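Long-range contact in cystathionine gamma-synthase (Xanthomonas oryzae pv. oryzae KACC 10331, PDB 6LD7), which probably joins an activated homoserine to cysteine, making cystathionine on the route to methionine with the help of pyridoxal 5'-phosphate: residues E74-G78 and P190-L196. The protein carries 1 engineered substitution. Sequence-based numbering, arbitrary orientation.
Sequences ELEGG and PALQKPL
Glu76, the last residue of helix 63-76, lays its side chain across Pro190 and toward Pro195, supplying most of the contact from its side. Its CB lies 4.2 Å from Leu196 CD1. CG stands beside the backbone N (chi1 -73°), and a bend at chi2 (-76°) folds the chain so that CG and CD pass at about a right angle across the Pro190 ring, CD 3.7 Å from Pro190 CB. At the tip the oxygens part: OE2 sits 3.4 Å from Pro190 CG, whereas OE1 approaches Pro195 CD. A water donates to OE1 and to Glu76 O and accepts from Leu196 N, 2.9 Å away, linking helix end and loop. A carboxylate suits this buried place because each oxygen has a polar partner, the water at OE1 and His205 NE2, hydrogen-bonded, at OE2. The rigid prolines present apolar rings, Pro190 also packing its CB against Leu75 CB at 3.7 Å. Lys194 lays its aliphatic chain along Leu75 O, CE at 3.6 Å. Gly77 leaves the helix with positive phi, easy without a side chain; Gly78 CA lies 3.6 Å from Leu196 CD1, a closeness a side chain would obstruct. The contact fastens a helix C-terminus to the loop joining strands 180-184 and 202-206 in the seven-stranded sheet typical of fold-type I PLP enzymes.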
loop_
_atom_site.group_PDB
_atom_site.type_symbol
_atom_site.label_atom_id
_atom_site.label_comp_id
_atom_site.label_asym_id
_atom_site.label_seq_id
_atom_site.Cartn_x
_atom_site.Cartn_y
_atom_site.Cartn_z
ATOM N N GLU C 74 23.285 -6.803 8.784
ATOM C CA GLU C 74 24.501 -6.335 8.076
ATOM C C GLU C 74 24.963 -4.970 8.618
ATOM O O GLU C 74 26.130 -4.818 8.870
ATOM C CB GLU C 74 24.340 -6.282 6.571
ATOM C CG GLU C 74 25.662 -5.835 5.900
ATOM C CD GLU C 74 25.655 -5.818 4.370
ATOM O OE1 GLU C 74 24.601 -6.177 3.777
ATOM O OE2 GLU C 74 26.686 -5.416 3.752
ATOM N N LEU C 75 24.125 -3.992 8.841
ATOM C CA LEU C 75 24.534 -2.682 9.403
ATOM C C LEU C 75 25.000 -2.859 10.839
ATOM O O LEU C 75 25.875 -2.126 11.224
ATOM C CB LEU C 75 23.325 -1.752 9.442
ATOM C CG LEU C 75 23.084 -0.794 8.288
ATOM C CD1 LEU C 75 23.770 -1.179 7.021
ATOM C CD2 LEU C 75 21.594 -0.490 8.105
ATOM N N GLU C 76 24.385 -3.713 11.662
ATOM C CA GLU C 76 24.804 -3.830 13.076
ATOM C C GLU C 76 26.024 -4.785 13.199
ATOM O O GLU C 76 26.611 -4.837 14.240
ATOM C CB GLU C 76 23.639 -4.228 13.961
ATOM C CG GLU C 76 22.615 -3.143 14.202
ATOM C CD GLU C 76 22.990 -2.028 15.203
ATOM O OE1 GLU C 76 24.214 -1.830 15.583
ATOM O OE2 GLU C 76 22.087 -1.235 15.495
ATOM N N GLY C 77 26.347 -5.579 12.194
ATOM C CA GLY C 77 27.406 -6.606 12.232
ATOM C C GLY C 77 26.919 -7.849 12.917
ATOM O O GLY C 77 27.694 -8.456 13.638
ATOM N N GLY C 78 25.647 -8.249 12.805
ATOM C CA GLY C 78 25.223 -9.455 13.542
ATOM C C GLY C 78 24.968 -10.658 12.644
ATOM O O GLY C 78 25.023 -10.518 11.466
ATOM N N PRO C 190 21.981 2.281 13.610
ATOM C CA PRO C 190 23.204 1.572 13.309
ATOM C C PRO C 190 24.206 2.407 12.537
ATOM O O PRO C 190 25.382 2.066 12.541
ATOM C CB PRO C 190 22.770 0.420 12.428
ATOM C CG PRO C 190 21.257 0.323 12.647
ATOM C CD PRO C 190 20.792 1.725 12.919
ATOM N N ALA C 191 23.777 3.472 11.883
ATOM C CA ALA C 191 24.747 4.295 11.131
ATOM C C ALA C 191 25.662 5.037 12.123
ATOM O O ALA C 191 26.670 5.509 11.684
ATOM C CB ALA C 191 23.996 5.303 10.293
ATOM N N LEU C 192 25.227 5.324 13.345
ATOM C CA LEU C 192 25.984 6.184 14.311
ATOM C C LEU C 192 26.594 5.417 15.503
ATOM O O LEU C 192 27.469 5.954 16.169
ATOM C CB LEU C 192 25.054 7.313 14.763
ATOM C CG LEU C 192 24.704 8.328 13.697
ATOM C CD1 LEU C 192 23.869 9.475 14.249
ATOM C CD2 LEU C 192 25.969 8.814 12.982
ATOM N N GLN C 193 26.226 4.160 15.712
ATOM C CA GLN C 193 26.689 3.386 16.877
ATOM C C GLN C 193 26.419 1.933 16.565
ATOM O O GLN C 193 25.226 1.574 16.147
ATOM C CB GLN C 193 26.009 3.863 18.188
ATOM C CG GLN C 193 26.501 3.170 19.428
ATOM C CD GLN C 193 25.809 3.725 20.648
ATOM O OE1 GLN C 193 24.599 3.399 20.965
ATOM N NE2 GLN C 193 26.571 4.522 21.386
ATOM N N LYS C 194 27.419 1.136 16.848
ATOM C CA LYS C 194 27.413 -0.321 16.620
ATOM C C LYS C 194 27.770 -1.077 17.890
ATOM O O LYS C 194 28.903 -1.545 18.085
ATOM C CB LYS C 194 28.363 -0.651 15.488
ATOM C CG LYS C 194 27.916 -0.134 14.125
ATOM C CD LYS C 194 28.902 -0.464 12.987
ATOM C CE LYS C 194 29.059 -1.972 12.890
ATOM N NZ LYS C 194 29.789 -2.336 11.653
ATOM N N PRO C 195 26.765 -1.319 18.750
ATOM C CA PRO C 195 27.007 -1.960 20.033
ATOM C C PRO C 195 27.594 -3.371 19.936
ATOM O O PRO C 195 28.373 -3.790 20.855
ATOM C CB PRO C 195 25.654 -1.924 20.725
ATOM C CG PRO C 195 24.960 -0.783 20.060
ATOM C CD PRO C 195 25.382 -0.869 18.601
ATOM N N LEU C 196 27.339 -4.070 18.844
ATOM C CA LEU C 196 27.876 -5.457 18.692
ATOM C C LEU C 196 29.370 -5.365 18.463
ATOM O O LEU C 196 29.982 -6.343 18.743
ATOM C CB LEU C 196 27.220 -6.266 17.572
ATOM C CG LEU C 196 25.678 -6.375 17.596
ATOM C CD1 LEU C 196 25.132 -7.232 16.435
ATOM C CD2 LEU C 196 25.162 -6.946 18.894
HETATM O O HOH W 1 26.147 -3.267 16.378
#